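Long-range contacts in aspergillopepsin II heavy chain (Aspergillus niger var. macrosporus, PDB 1Y43), which forms, with a noncovalently bound light chain, a glutamic endopeptidase of the G1 family, which hydrolyses peptide bonds in proteins: residues Asp123-Phe129 and Asp166-Tyr172; Ile22-Asp28 and Asp39-Tyr45; Ala69-Ser73 and Val96-Glu102. All blocks are in the same frame, centred on the assembly; numbering follows the deposited sequence.

Contact 1 (Asp123-Phe129 and Asp166-Tyr172); sequences DFGSVTF and DSVTVTY
Two neighbouring strands of the beta-sandwich peptidase, 126-129 and 168-172, run antiparallel (171° between directions, axes 4.7 Å apart) inside one five-stranded sheet, entered through a loop at 123-125. Asp-123 (chi1 t) closes an Asx turn, its OD1 accepting from Gly-125 N at 3.0 Å, and its CA sits over the Tyr-172 ring, 3.7 Å from the centroid. Phe-124, chi1 p, offers its face to the edge of Tyr-172 (centroids 5.9 Å, planes at 80°). Gly-125, at phi/psi 76/-94, accepts from Tyr-172 N through its O at 2.9 Å. From here the strand is extended. Ser-126 and Thr-171 form a non-hydrogen-bonded pair whose OG and OG1 hydrogen-bond at 3.1 Å. Val-127 and Val-170 are a hydrogen-bonded pair, Val-127 N to Val-170 O and Val-170 N to Val-127 O each 2.8 Å. Val-127, Val-168 and Val-170 are t and lie with Phe-129 on the buried face, where Val-127 and Val-170 touch Val-109 of strand 104-114. Thr-128 and Thr-169, both m, share the more exposed face and join OG1 to OG1 at 3.0 Å. Phe-129 N donates to Val-168 O at 2.8 Å, and Phe-129 O accepts from Val-168 N at 3.0 Å.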
loop_
_atom_site.group_PDB
_atom_site.type_symbol
_atom_site.label_atom_id
_atom_site.label_comp_id
_atom_site.label_asym_id
_atom_site.label_seq_id
_atom_site.Cartn_x
_atom_site.Cartn_y
_atom_site.Cartn_z
ATOM N N ASP B 123 -4.907 15.357 -2.318
ATOM C CA ASP B 123 -5.897 15.324 -1.240
ATOM C C ASP B 123 -6.858 14.213 -1.685
ATOM O O ASP B 123 -7.649 14.386 -2.610
ATOM C CB ASP B 123 -6.648 16.651 -1.129
ATOM C CG ASP B 123 -7.700 16.638 -0.027
ATOM O OD1 ASP B 123 -8.037 15.557 0.508
ATOM O OD2 ASP B 123 -8.197 17.725 0.313
ATOM N N PHE B 124 -6.753 13.060 -1.036
ATOM C CA PHE B 124 -7.580 11.894 -1.350
ATOM C C PHE B 124 -8.780 11.746 -0.412
ATOM O O PHE B 124 -9.466 10.724 -0.451
ATOM C CB PHE B 124 -6.717 10.620 -1.275
ATOM C CG PHE B 124 -5.914 10.514 -0.001
ATOM C CD1 PHE B 124 -6.477 9.993 1.157
ATOM C CD2 PHE B 124 -4.604 10.982 0.053
ATOM C CE1 PHE B 124 -5.751 9.953 2.349
ATOM C CE2 PHE B 124 -3.879 10.942 1.241
ATOM C CZ PHE B 124 -4.451 10.426 2.384
ATOM N N GLY B 125 -8.999 12.735 0.456
ATOM C CA GLY B 125 -10.097 12.666 1.401
ATOM C C GLY B 125 -9.718 11.709 2.505
ATOM O O GLY B 125 -9.018 12.072 3.444
ATOM N N SER B 126 -10.112 10.455 2.350
ATOM C CA SER B 126 -9.803 9.436 3.339
ATOM C C SER B 126 -9.743 8.087 2.633
ATOM O O SER B 126 -10.366 7.909 1.577
ATOM C CB SER B 126 -10.896 9.426 4.412
ATOM O OG SER B 126 -10.460 8.754 5.558
ATOM N N VAL B 127 -8.911 7.187 3.145
ATOM C CA VAL B 127 -8.803 5.833 2.610
ATOM C C VAL B 127 -8.940 4.908 3.809
ATOM O O VAL B 127 -8.264 5.093 4.824
ATOM C CB VAL B 127 -7.433 5.553 1.924
ATOM C CG1 VAL B 127 -7.286 4.069 1.627
ATOM C CG2 VAL B 127 -7.310 6.346 0.626
ATOM N N THR B 128 -9.860 3.957 3.725
ATOM C CA THR B 128 -10.029 2.997 4.803
ATOM C C THR B 128 -9.814 1.585 4.277
ATOM O O THR B 128 -10.428 1.183 3.285
ATOM C CB THR B 128 -11.446 3.046 5.447
ATOM O OG1 THR B 128 -11.669 4.328 6.042
ATOM C CG2 THR B 128 -11.574 1.974 6.528
ATOM N N PHE B 129 -8.871 0.882 4.885
ATOM C CA PHE B 129 -8.610 -0.509 4.548
ATOM C C PHE B 129 -9.487 -1.319 5.506
ATOM O O PHE B 129 -9.384 -1.146 6.725
ATOM C CB PHE B 129 -7.161 -0.883 4.849
ATOM C CG PHE B 129 -6.144 -0.242 3.939
ATOM C CD1 PHE B 129 -5.551 0.976 4.274
ATOM C CD2 PHE B 129 -5.720 -0.899 2.793
ATOM C CE1 PHE B 129 -4.527 1.523 3.471
ATOM C CE2 PHE B 129 -4.700 -0.358 1.992
ATOM C CZ PHE B 129 -4.110 0.846 2.334
ATOM N N ASP B 166 -9.885 -4.319 12.975
ATOM C CA ASP B 166 -9.867 -4.902 11.633
ATOM C C ASP B 166 -9.752 -3.889 10.489
ATOM O O ASP B 166 -9.967 -4.240 9.324
ATOM C CB ASP B 166 -11.105 -5.797 11.425
ATOM C CG ASP B 166 -12.422 -5.074 11.712
ATOM O OD1 ASP B 166 -12.530 -3.854 11.475
ATOM O OD2 ASP B 166 -13.371 -5.742 12.166
ATOM N N SER B 167 -9.416 -2.648 10.808
ATOM C CA SER B 167 -9.316 -1.627 9.775
ATOM C C SER B 167 -8.267 -0.576 10.081
ATOM O O SER B 167 -7.773 -0.471 11.215
ATOM C CB SER B 167 -10.673 -0.940 9.570
ATOM O OG SER B 167 -11.066 -0.187 10.714
ATOM N N VAL B 168 -7.894 0.153 9.030
ATOM C CA VAL B 168 -6.921 1.229 9.115
ATOM C C VAL B 168 -7.506 2.372 8.284
ATOM O O VAL B 168 -7.857 2.162 7.125
ATOM C CB VAL B 168 -5.572 0.810 8.481
ATOM C CG1 VAL B 168 -4.560 1.948 8.579
ATOM C CG2 VAL B 168 -5.035 -0.444 9.152
ATOM N N THR B 169 -7.629 3.559 8.865
ATOM C CA THR B 169 -8.156 4.707 8.145
ATOM C C THR B 169 -7.103 5.811 8.108
ATOM O O THR B 169 -6.541 6.162 9.146
ATOM C CB THR B 169 -9.437 5.274 8.822
ATOM O OG1 THR B 169 -10.480 4.289 8.788
ATOM C CG2 THR B 169 -9.908 6.538 8.125
ATOM N N VAL B 170 -6.798 6.294 6.910
ATOM C CA VAL B 170 -5.840 7.377 6.721
ATOM C C VAL B 170 -6.623 8.544 6.143
ATOM O O VAL B 170 -7.263 8.413 5.097
ATOM C CB VAL B 170 -4.702 7.003 5.720
ATOM C CG1 VAL B 170 -3.728 8.175 5.558
ATOM C CG2 VAL B 170 -3.971 5.759 6.186
ATOM N N THR B 171 -6.581 9.675 6.834
ATOM C CA THR B 171 -7.297 10.867 6.395
ATOM C C THR B 171 -6.324 11.989 6.034
ATOM O O THR B 171 -5.319 12.210 6.721
ATOM C CB THR B 171 -8.231 11.382 7.492
ATOM O OG1 THR B 171 -9.103 10.326 7.909
ATOM C CG2 THR B 171 -9.047 12.541 6.965
ATOM N N TYR B 172 -6.596 12.654 4.919
ATOM C CA TYR B 172 -5.756 13.756 4.485
ATOM C C TYR B 172 -6.055 14.994 5.342
ATOM O O TYR B 172 -7.211 15.306 5.624
ATOM C CB TYR B 172 -5.987 14.047 2.998
ATOM C CG TYR B 172 -5.163 15.213 2.482
ATOM C CD1 TYR B 172 -3.892 15.011 1.971
ATOM C CD2 TYR B 172 -5.647 16.520 2.543
ATOM C CE1 TYR B 172 -3.108 16.070 1.532
ATOM C CE2 TYR B 172 -4.885 17.592 2.109
ATOM C CZ TYR B 172 -3.604 17.351 1.601
ATOM O OH TYR B 172 -2.826 18.390 1.156
HETATM O O HOH W 1 -9.572 14.959 4.025
#

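Contact 2 (Ile22-Asp28 and Asp39-Tyr45); sequences ILQTGVD and DAWYEWY
This is a beta hairpin, strand 22-28 antiparallel to 39-45, axes 4.7 Å apart and N-to-C directions twisted to 154°. Register runs from Asp-39 opposite Asp-28 to Tyr-45 opposite Ile-22. Asp-39 makes a hydrogen-bonded pair (Asp-28 N to Asp-39 O 2.9 Å, Asp-39 N to Asp-28 O 3.2 Å), although the carboxylates approach to 3.6 Å, Asp-28 OD2 to Asp-39 OD1. Ala-40 faces Val-27 across a non-hydrogen-bonded pair. Trp-41, chi1 p and chi2 -92°, leans its indole across Gly-26, whose CA lies 4.3 Å from the six-membered ring centroid; a CB on Gly-26 would come within 3.3 Å of Trp-41 CZ2. Trp-41 N donates to Gly-26 O at 2.9 Å, and Trp-41 O receives Gly-26 N at 3.1 Å and Thr-25 OG1 at 2.8 Å. The ring of Tyr-42 leads away, to stack with His-90. Glu-43 N donates to Gln-24 O and Gln-24 N to Glu-43 O, both at 3.0 Å. Trp-44 ring atom CE3 packs on Leu-23 CD1 at 3.8 Å. Tyr-45 N donates to Ile-22 O at 2.8 Å, the return bond being weak. A water joins Gln-24 NE2 (2.6 Å) to Glu-43 OE1 (3.2 Å, weak). Gln-24, Asp-28, Asp-39 and Glu-43 share the sheet face that carries Trp-41, and the Asp-28 and Asp-39 carboxylates would be less strained if one were protonated, consistent with an acid protease.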
loop_
_atom_site.group_PDB
_atom_site.type_symbol
_atom_site.label_atom_id
_atom_site.label_comp_id
_atom_site.label_asym_id
_atom_site.label_seq_id
_atom_site.Cartn_x
_atom_site.Cartn_y
_atom_site.Cartn_z
ATOM N N ILE B 22 10.913 -5.399 -0.253
ATOM C CA ILE B 22 9.531 -5.068 0.032
ATOM C C ILE B 22 8.703 -5.738 -1.047
ATOM O O ILE B 22 8.968 -5.558 -2.238
ATOM C CB ILE B 22 9.176 -3.569 -0.071
ATOM C CG1 ILE B 22 10.184 -2.689 0.657
ATOM C CG2 ILE B 22 7.774 -3.351 0.514
ATOM C CD1 ILE B 22 9.826 -1.215 0.643
ATOM N N LEU B 23 7.754 -6.569 -0.631
ATOM C CA LEU B 23 6.835 -7.218 -1.559
ATOM C C LEU B 23 5.558 -6.383 -1.365
ATOM O O LEU B 23 4.957 -6.395 -0.277
ATOM C CB LEU B 23 6.598 -8.686 -1.176
ATOM C CG LEU B 23 5.393 -9.386 -1.819
ATOM C CD1 LEU B 23 5.420 -9.284 -3.348
ATOM C CD2 LEU B 23 5.361 -10.834 -1.381
ATOM N N GLN B 24 5.125 -5.683 -2.413
ATOM C CA GLN B 24 3.968 -4.802 -2.278
ATOM C C GLN B 24 3.155 -4.698 -3.555
ATOM O O GLN B 24 3.640 -4.985 -4.651
ATOM C CB GLN B 24 4.454 -3.401 -1.904
ATOM C CG GLN B 24 5.549 -2.911 -2.841
ATOM C CD GLN B 24 6.175 -1.584 -2.435
ATOM O OE1 GLN B 24 5.637 -0.819 -1.629
ATOM N NE2 GLN B 24 7.298 -1.318 -3.054
ATOM N N THR B 25 1.889 -4.345 -3.395
ATOM C CA THR B 25 0.997 -4.193 -4.532
ATOM C C THR B 25 -0.057 -3.172 -4.141
ATOM O O THR B 25 -0.468 -3.098 -2.972
ATOM C CB THR B 25 0.366 -5.533 -4.969
ATOM O OG1 THR B 25 -0.172 -5.391 -6.292
ATOM C CG2 THR B 25 -0.769 -5.961 -4.021
ATOM N N GLY B 26 -0.469 -2.352 -5.100
ATOM C CA GLY B 26 -1.456 -1.342 -4.794
ATOM C C GLY B 26 -1.944 -0.559 -5.987
ATOM O O GLY B 26 -1.796 -0.976 -7.136
ATOM N N VAL B 27 -2.481 0.618 -5.692
ATOM C CA VAL B 27 -3.065 1.483 -6.699
ATOM C C VAL B 27 -2.604 2.920 -6.517
ATOM O O VAL B 27 -2.433 3.376 -5.383
ATOM C CB VAL B 27 -4.607 1.470 -6.540
ATOM C CG1 VAL B 27 -5.249 2.490 -7.459
ATOM C CG2 VAL B 27 -5.159 0.070 -6.815
ATOM N N ASP B 28 -2.329 3.598 -7.631
ATOM C CA ASP B 28 -1.943 5.013 -7.620
ATOM C C ASP B 28 -3.160 5.819 -8.046
ATOM O O ASP B 28 -3.952 5.355 -8.873
ATOM C CB ASP B 28 -0.855 5.315 -8.660
ATOM C CG ASP B 28 0.536 4.905 -8.217
ATOM O OD1 ASP B 28 0.729 4.501 -7.071
ATOM O OD2 ASP B 28 1.461 5.011 -9.037
ATOM N N ASP B 39 -4.200 3.589 -11.581
ATOM C CA ASP B 39 -3.532 2.407 -12.109
ATOM C C ASP B 39 -3.180 1.435 -10.988
ATOM O O ASP B 39 -3.060 1.843 -9.828
ATOM C CB ASP B 39 -2.294 2.788 -12.943
ATOM C CG ASP B 39 -1.037 2.999 -12.114
ATOM O OD1 ASP B 39 -1.125 3.298 -10.907
ATOM O OD2 ASP B 39 0.072 2.868 -12.683
ATOM N N ALA B 40 -3.065 0.155 -11.314
ATOM C CA ALA B 40 -2.696 -0.856 -10.330
ATOM C C ALA B 40 -1.274 -1.291 -10.676
ATOM O O ALA B 40 -0.908 -1.344 -11.852
ATOM C CB ALA B 40 -3.664 -2.036 -10.387
ATOM N N TRP B 41 -0.493 -1.649 -9.665
ATOM C CA TRP B 41 0.899 -2.028 -9.881
ATOM C C TRP B 41 1.399 -3.023 -8.838
ATOM O O TRP B 41 0.741 -3.242 -7.814
ATOM C CB TRP B 41 1.772 -0.762 -9.806
ATOM C CG TRP B 41 1.549 0.055 -8.537
ATOM C CD1 TRP B 41 0.661 1.086 -8.373
ATOM C CD2 TRP B 41 2.144 -0.169 -7.246
ATOM N NE1 TRP B 41 0.657 1.504 -7.058
ATOM C CE2 TRP B 41 1.555 0.753 -6.345
ATOM C CE3 TRP B 41 3.109 -1.064 -6.757
ATOM C CZ2 TRP B 41 1.894 0.803 -4.993
ATOM C CZ3 TRP B 41 3.447 -1.012 -5.406
ATOM C CH2 TRP B 41 2.837 -0.082 -4.542
ATOM N N TYR B 42 2.557 -3.627 -9.105
ATOM C CA TYR B 42 3.186 -4.553 -8.160
ATOM C C TYR B 42 4.671 -4.226 -8.134
ATOM O O TYR B 42 5.200 -3.632 -9.080
ATOM C CB TYR B 42 3.003 -6.024 -8.560
ATOM C CG TYR B 42 3.614 -6.391 -9.894
ATOM C CD1 TYR B 42 4.966 -6.732 -10.002
ATOM C CD2 TYR B 42 2.835 -6.374 -11.054
ATOM C CE1 TYR B 42 5.524 -7.046 -11.234
ATOM C CE2 TYR B 42 3.373 -6.687 -12.292
ATOM C CZ TYR B 42 4.719 -7.021 -12.374
ATOM O OH TYR B 42 5.250 -7.327 -13.605
ATOM N N GLU B 43 5.346 -4.623 -7.064
ATOM C CA GLU B 43 6.769 -4.372 -6.950
ATOM C C GLU B 43 7.421 -5.239 -5.902
ATOM O O GLU B 43 6.854 -5.476 -4.835
ATOM C CB GLU B 43 7.030 -2.900 -6.588
ATOM C CG GLU B 43 8.515 -2.592 -6.325
ATOM C CD GLU B 43 8.838 -1.100 -6.288
ATOM O OE1 GLU B 43 7.927 -0.267 -6.078
ATOM O OE2 GLU B 43 10.024 -0.771 -6.513
ATOM N N TRP B 44 8.576 -5.777 -6.247
ATOM C CA TRP B 44 9.361 -6.531 -5.295
ATOM C C TRP B 44 10.658 -5.714 -5.216
ATOM O O TRP B 44 11.605 -5.937 -5.982
ATOM C CB TRP B 44 9.638 -7.973 -5.749
ATOM C CG TRP B 44 10.291 -8.819 -4.662
ATOM C CD1 TRP B 44 11.444 -8.529 -3.953
ATOM C CD2 TRP B 44 9.815 -10.057 -4.136
ATOM N NE1 TRP B 44 11.692 -9.504 -3.033
ATOM C CE2 TRP B 44 10.706 -10.457 -3.118
ATOM C CE3 TRP B 44 8.706 -10.871 -4.422
ATOM C CZ2 TRP B 44 10.530 -11.640 -2.381
ATOM C CZ3 TRP B 44 8.530 -12.041 -3.690
ATOM C CH2 TRP B 44 9.435 -12.411 -2.683
ATOM N N TYR B 45 10.642 -4.692 -4.369
ATOM C CA TYR B 45 11.795 -3.821 -4.171
ATOM C C TYR B 45 12.990 -4.700 -3.796
ATOM O O TYR B 45 12.840 -5.615 -2.993
ATOM C CB TYR B 45 11.456 -2.827 -3.055
ATOM C CG TYR B 45 12.584 -1.920 -2.647
ATOM C CD1 TYR B 45 13.519 -2.326 -1.688
ATOM C CD2 TYR B 45 12.722 -0.655 -3.212
ATOM C CE1 TYR B 45 14.569 -1.486 -1.297
ATOM C CE2 TYR B 45 13.766 0.200 -2.827
ATOM C CZ TYR B 45 14.688 -0.226 -1.874
ATOM O OH TYR B 45 15.738 0.599 -1.506
HETATM O O HOH W 2 8.858 0.732 -3.184
#

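Contact 3 (Ala69-Ser73 and Val96-Glu102)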
loop_
_atom_site.group_PDB
_atom_site.type_symbol
_atom_site.label_atom_id
_atom_site.label_comp_id
_atom_site.label_asym_id
_atom_site.label_seq_id
_atom_site.Cartn_x
_atom_site.Cartn_y
_atom_site.Cartn_z
ATOM N N ALA B 69 3.924 -14.527 0.489
ATOM C CA ALA B 69 5.307 -14.965 0.328
ATOM C C ALA B 69 5.344 -16.472 0.508
ATOM O O ALA B 69 4.907 -16.975 1.540
ATOM C CB ALA B 69 6.196 -14.307 1.374
ATOM N N THR B 70 5.825 -17.189 -0.497
ATOM C CA THR B 70 5.934 -18.642 -0.403
ATOM C C THR B 70 7.319 -19.048 0.138
ATOM O O THR B 70 7.553 -20.202 0.521
ATOM C CB THR B 70 5.620 -19.325 -1.760
ATOM O OG1 THR B 70 6.395 -18.718 -2.797
ATOM C CG2 THR B 70 4.135 -19.179 -2.092
ATOM N N SER B 71 8.235 -18.093 0.141
ATOM C CA SER B 71 9.574 -18.266 0.675
ATOM C C SER B 71 10.112 -16.839 0.788
ATOM O O SER B 71 9.414 -15.877 0.433
ATOM C CB SER B 71 10.456 -19.117 -0.252
ATOM O OG SER B 71 11.021 -18.364 -1.303
ATOM N N LYS B 72 11.330 -16.680 1.287
ATOM C CA LYS B 72 11.903 -15.342 1.408
ATOM C C LYS B 72 12.247 -14.714 0.056
ATOM O O LYS B 72 12.514 -13.514 -0.019
ATOM C CB LYS B 72 13.128 -15.353 2.325
ATOM C CG LYS B 72 12.773 -15.558 3.790
ATOM C CD LYS B 72 14.027 -15.607 4.625
ATOM C CE LYS B 72 13.736 -15.869 6.099
ATOM N NZ LYS B 72 14.964 -16.432 6.765
ATOM N N SER B 73 12.190 -15.516 -1.008
ATOM C CA SER B 73 12.499 -15.033 -2.347
ATOM C C SER B 73 11.460 -15.397 -3.413
ATOM O O SER B 73 11.766 -15.391 -4.610
ATOM C CB SER B 73 13.904 -15.499 -2.779
ATOM O OG SER B 73 14.059 -16.912 -2.679
ATOM N N VAL B 96 14.350 -12.975 -7.766
ATOM C CA VAL B 96 14.095 -11.647 -7.240
ATOM C C VAL B 96 15.410 -10.959 -6.892
ATOM O O VAL B 96 16.465 -11.597 -6.869
ATOM C CB VAL B 96 13.140 -11.674 -6.017
ATOM C CG1 VAL B 96 11.845 -12.361 -6.399
ATOM C CG2 VAL B 96 13.787 -12.353 -4.828
ATOM N N GLU B 97 15.339 -9.666 -6.581
ATOM C CA GLU B 97 16.550 -8.914 -6.266
ATOM C C GLU B 97 16.789 -8.688 -4.777
ATOM O O GLU B 97 17.747 -7.993 -4.401
ATOM C CB GLU B 97 16.534 -7.575 -7.000
ATOM C CG GLU B 97 16.517 -7.715 -8.522
ATOM C CD GLU B 97 16.515 -6.383 -9.242
ATOM O OE1 GLU B 97 16.719 -5.334 -8.584
ATOM O OE2 GLU B 97 16.308 -6.381 -10.475
ATOM N N GLY B 98 15.924 -9.265 -3.938
ATOM C CA GLY B 98 16.072 -9.103 -2.504
ATOM C C GLY B 98 15.296 -10.109 -1.677
ATOM O O GLY B 98 14.191 -10.521 -2.043
ATOM N N ASP B 99 15.881 -10.509 -0.556
ATOM C CA ASP B 99 15.253 -11.473 0.339
ATOM C C ASP B 99 14.430 -10.791 1.401
ATOM O O ASP B 99 14.871 -9.828 2.012
ATOM C CB ASP B 99 16.301 -12.339 1.049
ATOM C CG ASP B 99 16.973 -13.323 0.124
ATOM O OD1 ASP B 99 16.434 -13.601 -0.971
ATOM O OD2 ASP B 99 18.061 -13.814 0.486
ATOM N N LEU B 100 13.232 -11.318 1.633
ATOM C CA LEU B 100 12.354 -10.787 2.659
ATOM C C LEU B 100 12.846 -11.248 4.029
ATOM O O LEU B 100 13.536 -12.259 4.134
ATOM C CB LEU B 100 10.950 -11.351 2.476
ATOM C CG LEU B 100 10.205 -10.956 1.213
ATOM C CD1 LEU B 100 8.892 -11.737 1.152
ATOM C CD2 LEU B 100 9.963 -9.453 1.235
ATOM N N CYS B 101 12.535 -10.479 5.068
ATOM C CA CYS B 101 12.854 -10.876 6.444
ATOM C C CYS B 101 11.557 -11.419 7.049
ATOM O O CYS B 101 11.584 -12.177 8.012
ATOM C CB CYS B 101 13.253 -9.685 7.313
ATOM S SG CYS B 101 14.558 -8.613 6.694
ATOM N N GLU B 102 10.427 -10.958 6.505
ATOM C CA GLU B 102 9.087 -11.317 6.967
ATOM C C GLU B 102 8.814 -10.774 8.372
ATOM O O GLU B 102 8.095 -11.383 9.170
ATOM C CB GLU B 102 8.846 -12.830 6.855
ATOM C CG GLU B 102 8.917 -13.313 5.418
ATOM C CD GLU B 102 8.613 -14.790 5.241
ATOM O OE1 GLU B 102 8.545 -15.540 6.237
ATOM O OE2 GLU B 102 8.432 -15.190 4.076
HETATM O O HOH W 3 7.485 -17.631 3.453
#
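Strand 62-69 ends at Ala-69, and 96-102 has no regular structure. The chain turns a corner at Thr-70 (phi/psi -91/-14), is extended at Ser-71, then bends again through Lys-72 and Ser-73. One backbone hydrogen bond joins the two segments: Leu-100 N to Lys-72 O, 2.8 Å and nearly linear at 174°. Asp-99 CA adds a CA-H...O contact to the same Lys-72 O at 3.4 Å. An ST turn shapes the first segment, Ser-71 OG accepting from Ser-73 N at 3.1 Å; this hydroxyl is also hydrogen-bonded to Ser-74 OG. In the beta-sandwich fold the contact ties the connection between strands 62-69 and 74-81 to the loop leading from strand 86-92 into strand 104-114. That second loop is fastened covalently by the Cys-101 to Cys-18 disulfide. Among the side chains, Ala-69 CB meets Leu-100 CD1 at 3.7 Å, and Leu-100 also packs on Trp-44. Lys-72 CG lies 4.4 Å from Glu-102 OE2, but the end of the lysine side chain leads away. Ser-73 CB lies 3.8 Å from Val-96 CG2 and 3.6 Å from Asp-99 OD1, and Ser-73 O, 3.5 Å from Val-96 CG1, is buried without a polar partner. Glu-102 adopts a positive phi (67°), with its CB directed toward 69-73; its OE2 lies 3.6 Å from Ala-69 CB and accepts from a water at 2.7 Å, which also donates to Ala-69 O at 3.3 Å.

Overall arrangement
The contacts follow along the chain as 2, 3, 1, each closing before the next opens. Contact 2 lies nearest the chain centre, in the hairpin of the mixed sheet. Contact 3 touches it, with centres about 15 Å apart: Trp-44 NE1 reaches Gly-98 O at 2.9 Å, a probable hydrogen bond. Contact 1 belongs to the separate five-stranded sheet, its centre about 18 Å from that of contact 2 and about 28 Å from that of contact 3, across the chain centre. Strand 4-13 links contacts 1 and 2, hydrogen-bonding to strand 22-32 while its Ala-7 and Ala-9 touch Phe-124 and Phe-129 of contact 1. The light chain packs against all three, consistent with the noncovalent heterodimer.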